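Local structure of endoglucanase, family GH5 (Zobellia galactanivorans, 6GL2) at residues Tyr176-Val181 against Val215-Lys220; Val222-His227 against Arg269-Gly274; Gly277-Asp282 against Val313-Ile318. The protein hydrolyses hemicellulose, probably including mixed-linked glucan, by cutting glycosidic bonds as an endoglucanase of glycoside hydrolase family 5. All blocks are in the same frame, centred on the assembly; numbering follows the deposited sequence.

In the fold
All three contacts belong to one barrel of eight parallel strands with helices around it. Interaction 2 joins neighbouring strands of that barrel. Interaction 1 lies in the outer layer, with its centre about 14 Å from that of interaction 2. The two touch directly: Arg269 NH1 lies 2.7 Å from Asp219 O, probably as a hydrogen bond. Interaction 3 adjoins interaction 2 in sequence and lies at the loop ends of the barrel, about 24 Å away between centres. Interactions 1 and 3 are about 35 Å apart between centres. A magnesium site known for this protein, empty in this chain, is nearest to interaction 3: the Thr279 side chain is about 10 Å from that of Asp240.

Interaction 1: Tyr176-Val181 against Val215-Lys220; sequences YHQVSV and VPNGDK
Val181 has CG1 anti to its backbone N (chi1 169°) and CG2 anti to its carbonyl carbon, and both methyls reach the loop 215-220. CG2 packs on Pro216 CG at 3.8 Å. CG1 lies 3.8 Å from Asp219 OD2. Gln178 also has CG anti to the backbone N (chi1 180°), and its chain then bends at chi2. The Gln178 and Pro216 side chains slide past each other in opposite directions, and Gln178 crosses Asn217 at about a right angle. Pro216 fills the middle of the contact. Its CG rests 3.6 Å from His177 O, an oxygen already bound within the helix by Val181 N at 2.8 Å. The same CG is 3.8 Å from Gln178 CA.

The contact belongs to the outer layer of a (beta/alpha)8 barrel. Helix 167-186 here meets the loop that leads into strand 222-227. Pro216 and Asn217 form the corners of a type II beta turn, closed by Gly218 N to Val215 O at 3.0 Å. The turn presents the proline ring to the helix.

Polar ends are held by other residues. Asp219 OD2 forms a salt bridge with Arg185, and Asn217 ND2 bonds to Asp182 OD1. The His177 imidazole leads inward, bonding Thr149 through ND1 and Ser199 through NE2. On the barrel side, Val181 packs on Val198 of strand 196-199.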
loop_
_atom_site.group_PDB
_atom_site.type_symbol
_atom_site.label_atom_id
_atom_site.label_comp_id
_atom_site.label_asym_id
_atom_site.label_seq_id
_atom_site.Cartn_x
_atom_site.Cartn_y
_atom_site.Cartn_z
ATOM N N TYR A 176 6.819 -14.773 -5.761
ATOM C CA TYR A 176 7.596 -13.593 -5.406
ATOM C C TYR A 176 7.310 -13.149 -3.973
ATOM O O TYR A 176 8.235 -12.765 -3.243
ATOM C CB TYR A 176 7.204 -12.501 -6.337
ATOM C CG TYR A 176 7.595 -12.721 -7.794
ATOM C CD1 TYR A 176 8.366 -13.799 -8.147
ATOM C CD2 TYR A 176 7.106 -11.965 -8.811
ATOM C CE1 TYR A 176 8.671 -14.028 -9.491
ATOM C CE2 TYR A 176 7.390 -12.141 -10.144
ATOM C CZ TYR A 176 8.161 -13.250 -10.482
ATOM O OH TYR A 176 8.482 -13.473 -11.858
ATOM N N HIS A 177 6.083 -13.303 -3.515
ATOM C CA HIS A 177 5.787 -13.071 -2.107
ATOM C C HIS A 177 6.509 -14.061 -1.231
ATOM O O HIS A 177 6.947 -13.739 -0.102
ATOM C CB HIS A 177 4.299 -13.081 -1.828
ATOM C CG HIS A 177 3.598 -11.810 -2.281
ATOM N ND1 HIS A 177 4.023 -10.534 -1.862
ATOM C CD2 HIS A 177 2.535 -11.617 -3.112
ATOM C CE1 HIS A 177 3.163 -9.665 -2.312
ATOM N NE2 HIS A 177 2.269 -10.289 -3.120
ATOM N N GLN A 178 6.571 -15.309 -1.680
ATOM C CA GLN A 178 7.285 -16.359 -0.900
ATOM C C GLN A 178 8.750 -15.976 -0.717
ATOM O O GLN A 178 9.200 -16.028 0.454
ATOM C CB GLN A 178 7.126 -17.721 -1.600
ATOM C CG GLN A 178 7.835 -18.873 -0.874
ATOM C CD GLN A 178 7.166 -19.403 0.322
ATOM O OE1 GLN A 178 7.854 -19.644 1.371
ATOM N NE2 GLN A 178 5.885 -19.598 0.260
ATOM N N VAL A 179 9.404 -15.595 -1.778
ATOM C CA VAL A 179 10.817 -15.172 -1.721
ATOM C C VAL A 179 10.944 -14.007 -0.742
ATOM O O VAL A 179 11.918 -13.912 0.019
ATOM C CB VAL A 179 11.338 -14.744 -3.099
ATOM C CG1 VAL A 179 12.633 -13.976 -2.968
ATOM C CG2 VAL A 179 11.495 -15.966 -3.975
ATOM N N SER A 180 10.055 -13.021 -0.830
ATOM C CA SER A 180 10.149 -11.766 -0.094
ATOM C C SER A 180 9.897 -11.977 1.370
ATOM O O SER A 180 10.651 -11.487 2.251
ATOM C CB SER A 180 9.212 -10.777 -0.654
ATOM O OG SER A 180 9.429 -10.462 -2.010
ATOM N N VAL A 181 8.838 -12.664 1.739
ATOM C CA VAL A 181 8.613 -13.006 3.143
ATOM C C VAL A 181 9.777 -13.793 3.716
ATOM O O VAL A 181 10.254 -13.527 4.802
ATOM C CB VAL A 181 7.254 -13.705 3.347
ATOM C CG1 VAL A 181 7.096 -14.335 4.757
ATOM C CG2 VAL A 181 6.100 -12.777 3.020
ATOM N N VAL A 215 -0.700 -17.153 1.427
ATOM C CA VAL A 215 0.170 -16.531 2.420
ATOM C C VAL A 215 1.401 -17.433 2.613
ATOM O O VAL A 215 1.276 -18.634 2.973
ATOM C CB VAL A 215 -0.523 -16.384 3.794
ATOM C CG1 VAL A 215 0.431 -15.859 4.850
ATOM C CG2 VAL A 215 -1.721 -15.460 3.663
ATOM N N PRO A 216 2.614 -16.956 2.327
ATOM C CA PRO A 216 3.803 -17.755 2.475
ATOM C C PRO A 216 3.905 -18.379 3.842
ATOM O O PRO A 216 3.785 -17.711 4.876
ATOM C CB PRO A 216 4.946 -16.752 2.229
ATOM C CG PRO A 216 4.334 -15.744 1.336
ATOM C CD PRO A 216 2.921 -15.592 1.789
ATOM N N ASN A 217 3.992 -19.714 3.814
ATOM C CA ASN A 217 4.190 -20.500 5.034
ATOM C C ASN A 217 3.041 -20.475 6.019
ATOM O O ASN A 217 3.211 -20.864 7.195
ATOM C CB ASN A 217 5.480 -20.110 5.712
ATOM C CG ASN A 217 6.617 -19.930 4.733
ATOM O OD1 ASN A 217 6.892 -20.802 3.957
ATOM N ND2 ASN A 217 7.324 -18.788 4.818
ATOM N N GLY A 218 1.902 -19.933 5.623
ATOM C CA GLY A 218 0.880 -19.630 6.591
ATOM C C GLY A 218 1.231 -18.641 7.697
ATOM O O GLY A 218 0.610 -18.550 8.751
ATOM N N ASP A 219 2.264 -17.828 7.413
ATOM C CA ASP A 219 2.853 -16.901 8.366
ATOM C C ASP A 219 1.784 -16.115 9.097
ATOM O O ASP A 219 0.983 -15.394 8.497
ATOM C CB ASP A 219 3.782 -15.981 7.589
ATOM C CG ASP A 219 4.618 -15.059 8.460
ATOM O OD1 ASP A 219 4.115 -14.348 9.339
ATOM O OD2 ASP A 219 5.896 -15.104 8.235
ATOM N N LYS A 220 1.744 -16.264 10.422
ATOM C CA LYS A 220 0.685 -15.713 11.168
ATOM C C LYS A 220 0.730 -14.193 11.296
ATOM O O LYS A 220 -0.225 -13.608 11.669
ATOM C CB LYS A 220 0.638 -16.339 12.558
ATOM C CG LYS A 220 1.696 -15.876 13.484
ATOM C CD LYS A 220 1.511 -16.490 14.904
ATOM C CE LYS A 220 2.755 -16.321 15.749
ATOM N NZ LYS A 220 3.085 -14.898 16.085
#

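Interaction 2: Val222-His227 against Arg269-Gly274; sequences VIVSVH and RAVVMG
Strand 222-227 runs parallel to strand 271-274 in the barrel wall, their axes 34° apart. Four backbone hydrogen bonds join the two segments. Val224 is held at both its N and its O by segment 269-274: its N donates to Ala270 O at 2.9 Å, and its O receives Val272 N along an almost straight bond (2.9 Å, 176°). Farther on, Val226 N gives a weak bond to Val272 O, and Val226 O receives Gly274 N at 3.1 Å.

Just before strand 271-274, Arg269 makes a side-chain link to strand 222-227. The Arg269 chain turns at chi2 (-79°), which places CD, and runs on extended to NH1, which donates to Val222 O at 3.0 Å. That oxygen lies near the guanidinium plane. A water donates to the same oxygen and accepts from Ala270 N. Arg269 NH1 also bonds to Asp219 O, which ties the preceding loop to this end of the pair.

Val224, Val226, Val271 and Met273 share one face of the sheet. There Val224 and Val271 touch Phe263 of helix 246-266, and Met273 touches Leu256 and Ile259 of the same helix. Val226 CG2, set between its backbone N and carbonyl carbon, touches Val271 CG1 at 3.9 Å and Met273 SD at 4.0 Å. On the other face, Ser225 and Val272 pack against Met197. Ile223 CG2 meets Val272 CG2 at 3.7 Å. The His227 ring lies beside Gly274, with ND1 bonded to Glu152 OE2.

Strand 222-227, helix 246-266 and strand 271-276 form the beta-alpha-beta crossover typical of the TIM barrel.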
loop_
_atom_site.group_PDB
_atom_site.type_symbol
_atom_site.label_atom_id
_atom_site.label_comp_id
_atom_site.label_asym_id
_atom_site.label_seq_id
_atom_site.Cartn_x
_atom_site.Cartn_y
_atom_site.Cartn_z
ATOM N N VAL A 222 1.320 -12.146 8.684
ATOM C CA VAL A 222 0.988 -11.598 7.394
ATOM C C VAL A 222 -0.377 -11.057 7.376
ATOM O O VAL A 222 -1.365 -11.697 7.861
ATOM C CB VAL A 222 1.186 -12.605 6.274
ATOM C CG1 VAL A 222 0.488 -12.086 4.973
ATOM C CG2 VAL A 222 2.715 -12.762 6.025
ATOM N N ILE A 223 -0.558 -9.808 6.947
ATOM C CA ILE A 223 -1.784 -9.062 6.663
ATOM C C ILE A 223 -2.040 -9.009 5.167
ATOM O O ILE A 223 -1.097 -8.887 4.385
ATOM C CB ILE A 223 -1.652 -7.619 7.237
ATOM C CG1 ILE A 223 -1.376 -7.611 8.739
ATOM C CG2 ILE A 223 -2.757 -6.690 6.838
ATOM C CD1 ILE A 223 -0.843 -6.248 9.253
ATOM N N VAL A 224 -3.318 -9.114 4.745
ATOM C CA VAL A 224 -3.621 -9.036 3.342
ATOM C C VAL A 224 -3.673 -7.578 2.930
ATOM O O VAL A 224 -4.158 -6.695 3.587
ATOM C CB VAL A 224 -5.010 -9.648 3.112
ATOM C CG1 VAL A 224 -5.467 -9.487 1.666
ATOM C CG2 VAL A 224 -4.998 -11.138 3.549
ATOM N N SER A 225 -3.075 -7.301 1.770
ATOM C CA SER A 225 -3.124 -5.998 1.073
ATOM C C SER A 225 -3.958 -6.077 -0.200
ATOM O O SER A 225 -3.648 -6.901 -1.092
ATOM C CB SER A 225 -1.675 -5.546 0.683
ATOM O OG SER A 225 -1.765 -4.355 -0.045
ATOM N N VAL A 226 -4.976 -5.256 -0.324
ATOM C CA VAL A 226 -5.732 -5.071 -1.553
ATOM C C VAL A 226 -5.924 -3.596 -1.747
ATOM O O VAL A 226 -5.822 -2.797 -0.780
ATOM C CB VAL A 226 -7.096 -5.811 -1.579
ATOM C CG1 VAL A 226 -6.848 -7.320 -1.636
ATOM C CG2 VAL A 226 -7.949 -5.399 -0.412
ATOM N N HIS A 227 -6.128 -3.201 -2.981
ATOM C CA HIS A 227 -6.467 -1.860 -3.356
ATOM C C HIS A 227 -7.809 -1.926 -4.066
ATOM O O HIS A 227 -7.994 -2.779 -4.951
ATOM C CB HIS A 227 -5.423 -1.283 -4.296
ATOM C CG HIS A 227 -4.003 -1.245 -3.721
ATOM N ND1 HIS A 227 -2.935 -0.910 -4.465
ATOM C CD2 HIS A 227 -3.588 -1.454 -2.470
ATOM C CE1 HIS A 227 -1.833 -0.976 -3.647
ATOM N NE2 HIS A 227 -2.212 -1.253 -2.461
ATOM N N ARG A 269 -7.847 -13.698 8.303
ATOM C CA ARG A 269 -6.787 -12.722 8.051
ATOM C C ARG A 269 -7.319 -11.325 8.195
ATOM O O ARG A 269 -8.444 -11.026 7.840
ATOM C CB ARG A 269 -6.250 -12.877 6.675
ATOM C CG ARG A 269 -5.545 -14.151 6.388
ATOM C CD ARG A 269 -4.138 -14.124 6.951
ATOM N NE ARG A 269 -3.488 -15.418 6.954
ATOM C CZ ARG A 269 -2.347 -15.655 7.558
ATOM N NH1 ARG A 269 -1.611 -14.659 8.065
ATOM N NH2 ARG A 269 -1.880 -16.889 7.555
ATOM N N ALA A 270 -6.449 -10.377 8.553
ATOM C CA ALA A 270 -6.804 -8.965 8.581
ATOM C C ALA A 270 -6.410 -8.340 7.220
ATOM O O ALA A 270 -5.588 -8.901 6.530
ATOM C CB ALA A 270 -6.016 -8.281 9.727
ATOM N N VAL A 271 -7.101 -7.268 6.898
ATOM C CA VAL A 271 -6.987 -6.589 5.628
ATOM C C VAL A 271 -6.680 -5.126 5.825
ATOM O O VAL A 271 -7.356 -4.379 6.531
ATOM C CB VAL A 271 -8.269 -6.749 4.800
ATOM C CG1 VAL A 271 -8.116 -6.118 3.397
ATOM C CG2 VAL A 271 -8.595 -8.274 4.643
ATOM N N VAL A 272 -5.681 -4.677 5.002
ATOM C CA VAL A 272 -5.393 -3.190 4.832
ATOM C C VAL A 272 -5.703 -2.823 3.396
ATOM O O VAL A 272 -5.181 -3.436 2.469
ATOM C CB VAL A 272 -3.947 -2.925 5.203
ATOM C CG1 VAL A 272 -3.629 -1.465 4.878
ATOM C CG2 VAL A 272 -3.672 -3.135 6.656
ATOM N N MET A 273 -6.629 -1.900 3.249
ATOM C CA MET A 273 -6.968 -1.309 1.974
ATOM C C MET A 273 -5.957 -0.206 1.706
ATOM O O MET A 273 -6.135 0.932 2.043
ATOM C CB MET A 273 -8.360 -0.708 1.972
ATOM C CG MET A 273 -8.823 -0.313 0.602
ATOM S SD MET A 273 -9.217 -1.658 -0.488
ATOM C CE MET A 273 -10.772 -2.212 0.158
ATOM N N GLY A 274 -4.820 -0.634 1.164
ATOM C CA GLY A 274 -3.609 0.210 1.182
ATOM C C GLY A 274 -3.682 1.332 0.162
ATOM O O GLY A 274 -2.929 2.327 0.317
HETATM O O HOH W 1 -3.801 -11.381 9.066
#

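Interaction 3: Gly277-Asp282 against Val313-Ile318; sequences GSTFSD and VDEFGI
Glu315 O is gripped from the facing loop by two groups. Phe280 N donates a hydrogen bond to it at 2.9 Å, in the carbonyl plane and on a lone pair. The N-H...O angle is 141°, so the bond is bent. Thr279 CA adds a CA-H...O contact to the same oxygen at 3.3 Å. The two segments are loops that follow strands 271-276 and 304-307, the last two of the TIM barrel. They meet at the C-terminal ends of the strands, the side where the active site of this fold lies.

A water provides a second bridge. It accepts from Thr279 OG1 at 2.7 Å and donates to Phe280 O and Asp314 O. With OG1 anti to the backbone N (chi1 -159°), the Thr279 hydroxyl comes to Glu315 CA and reaches this water.

The apolar part of the contact is built on Phe316. Thr279 CB stands over one face of the ring, 4.3 Å from its centroid and 26° off the normal, as a CH-pi contact. CE1 approaches Ser278 C at 3.5 Å, and Gly277 C lies at the ring edge, in plane. Trp308 packs edge-to-face with Phe316, and Leu236 of helix 232-237 also touches it. An alanine in place of Phe316 would probably open a gap beside Ser278 and leave Thr279 CB and Trp308 without their ring partner.

Glu315 OE1 is held by Asn310, and the Glu315 side chain lies about 6 Å from a bound imidazole, probably from the crystallisation liquor. Phe280 CB touches Asp314 O at 3.6 Å, while its ring leads away and carries Asp282 N 3.4 Å above its plane, offset toward the rim.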
loop_
_atom_site.group_PDB
_atom_site.type_symbol
_atom_site.label_atom_id
_atom_site.label_comp_id
_atom_site.label_asym_id
_atom_site.label_seq_id
_atom_site.Cartn_x
_atom_site.Cartn_y
_atom_site.Cartn_z
ATOM N N GLY A 277 -9.635 5.800 -3.128
ATOM C CA GLY A 277 -9.953 7.191 -3.207
ATOM C C GLY A 277 -10.537 7.562 -4.530
ATOM O O GLY A 277 -10.878 6.655 -5.306
ATOM N N SER A 278 -10.778 8.853 -4.719
ATOM C CA SER A 278 -11.373 9.304 -5.986
ATOM C C SER A 278 -10.606 10.441 -6.537
ATOM O O SER A 278 -10.148 11.292 -5.790
ATOM C CB SER A 278 -12.875 9.690 -5.780
ATOM O OG SER A 278 -12.969 10.710 -4.814
ATOM N N THR A 279 -10.502 10.526 -7.829
ATOM C CA THR A 279 -9.876 11.641 -8.516
ATOM C C THR A 279 -10.883 12.821 -8.534
ATOM O O THR A 279 -12.095 12.618 -8.425
ATOM C CB THR A 279 -9.457 11.206 -9.922
ATOM O OG1 THR A 279 -8.430 12.109 -10.389
ATOM C CG2 THR A 279 -10.629 11.055 -10.933
ATOM N N PHE A 280 -10.361 14.001 -8.594
ATOM C CA PHE A 280 -11.176 15.167 -8.651
ATOM C C PHE A 280 -11.881 15.268 -10.005
ATOM O O PHE A 280 -11.246 15.407 -11.035
ATOM C CB PHE A 280 -10.372 16.456 -8.431
ATOM C CG PHE A 280 -11.253 17.657 -8.332
ATOM C CD1 PHE A 280 -12.169 17.792 -7.304
ATOM C CD2 PHE A 280 -11.231 18.565 -9.352
ATOM C CE1 PHE A 280 -13.025 18.890 -7.276
ATOM C CE2 PHE A 280 -12.134 19.651 -9.328
ATOM C CZ PHE A 280 -12.951 19.802 -8.286
ATOM N N SER A 281 -13.199 15.312 -10.010
ATOM C CA SER A 281 -13.967 15.474 -11.271
ATOM C C SER A 281 -15.034 16.558 -11.159
ATOM O O SER A 281 -16.239 16.317 -11.438
ATOM C CB SER A 281 -14.667 14.153 -11.578
ATOM O OG SER A 281 -13.696 13.130 -11.808
ATOM N N ASP A 282 -14.647 17.730 -10.677
ATOM C CA ASP A 282 -15.542 18.887 -10.535
ATOM C C ASP A 282 -16.744 18.478 -9.731
ATOM O O ASP A 282 -17.937 18.841 -10.011
ATOM C CB ASP A 282 -15.945 19.485 -11.899
ATOM C CG ASP A 282 -14.875 20.223 -12.536
ATOM O OD1 ASP A 282 -13.754 20.494 -12.041
ATOM O OD2 ASP A 282 -15.214 20.752 -13.649
ATOM N N VAL A 313 -3.614 18.386 -6.642
ATOM C CA VAL A 313 -4.978 18.763 -6.250
ATOM C C VAL A 313 -5.992 18.490 -7.325
ATOM O O VAL A 313 -7.201 18.278 -7.018
ATOM C CB VAL A 313 -5.027 20.232 -5.767
ATOM C CG1 VAL A 313 -4.752 21.147 -6.937
ATOM C CG2 VAL A 313 -6.326 20.503 -4.986
ATOM N N ASP A 314 -5.567 18.453 -8.563
ATOM C CA ASP A 314 -6.489 18.131 -9.639
ATOM C C ASP A 314 -6.762 16.650 -9.812
ATOM O O ASP A 314 -7.547 16.220 -10.658
ATOM C CB ASP A 314 -5.968 18.730 -10.958
ATOM C CG ASP A 314 -5.910 20.243 -10.860
ATOM O OD1 ASP A 314 -6.716 20.856 -10.170
ATOM O OD2 ASP A 314 -5.064 20.857 -11.523
ATOM N N GLU A 315 -6.077 15.815 -9.047
ATOM C CA GLU A 315 -6.175 14.373 -9.105
ATOM C C GLU A 315 -6.543 13.876 -7.710
ATOM O O GLU A 315 -7.707 13.889 -7.378
ATOM C CB GLU A 315 -4.852 13.806 -9.644
ATOM C CG GLU A 315 -4.631 14.227 -11.073
ATOM C CD GLU A 315 -3.339 13.827 -11.681
ATOM O OE1 GLU A 315 -2.548 13.073 -11.054
ATOM O OE2 GLU A 315 -2.973 14.220 -12.828
ATOM N N PHE A 316 -5.597 13.300 -6.922
ATOM C CA PHE A 316 -5.863 12.686 -5.660
ATOM C C PHE A 316 -5.369 13.457 -4.440
ATOM O O PHE A 316 -5.536 13.021 -3.286
ATOM C CB PHE A 316 -5.221 11.271 -5.653
ATOM C CG PHE A 316 -5.944 10.263 -6.526
ATOM C CD1 PHE A 316 -6.976 9.580 -6.031
ATOM C CD2 PHE A 316 -5.580 10.097 -7.838
ATOM C CE1 PHE A 316 -7.656 8.620 -6.814
ATOM C CE2 PHE A 316 -6.288 9.206 -8.634
ATOM C CZ PHE A 316 -7.324 8.493 -8.094
ATOM N N GLY A 317 -4.729 14.599 -4.690
ATOM C CA GLY A 317 -4.127 15.336 -3.616
ATOM C C GLY A 317 -5.177 16.074 -2.766
ATOM O O GLY A 317 -5.973 16.910 -3.289
ATOM N N ILE A 318 -5.229 15.744 -1.509
ATOM C CA ILE A 318 -6.063 16.424 -0.530
ATOM C C ILE A 318 -5.294 17.281 0.465
ATOM O O ILE A 318 -5.859 18.222 1.043
ATOM C CB ILE A 318 -7.049 15.473 0.197
ATOM C CG1 ILE A 318 -6.310 14.432 1.018
ATOM C CG2 ILE A 318 -7.905 14.744 -0.848
ATOM C CD1 ILE A 318 -7.246 13.602 1.877
HETATM O O HOH W 2 -9.177 14.060 -12.098
#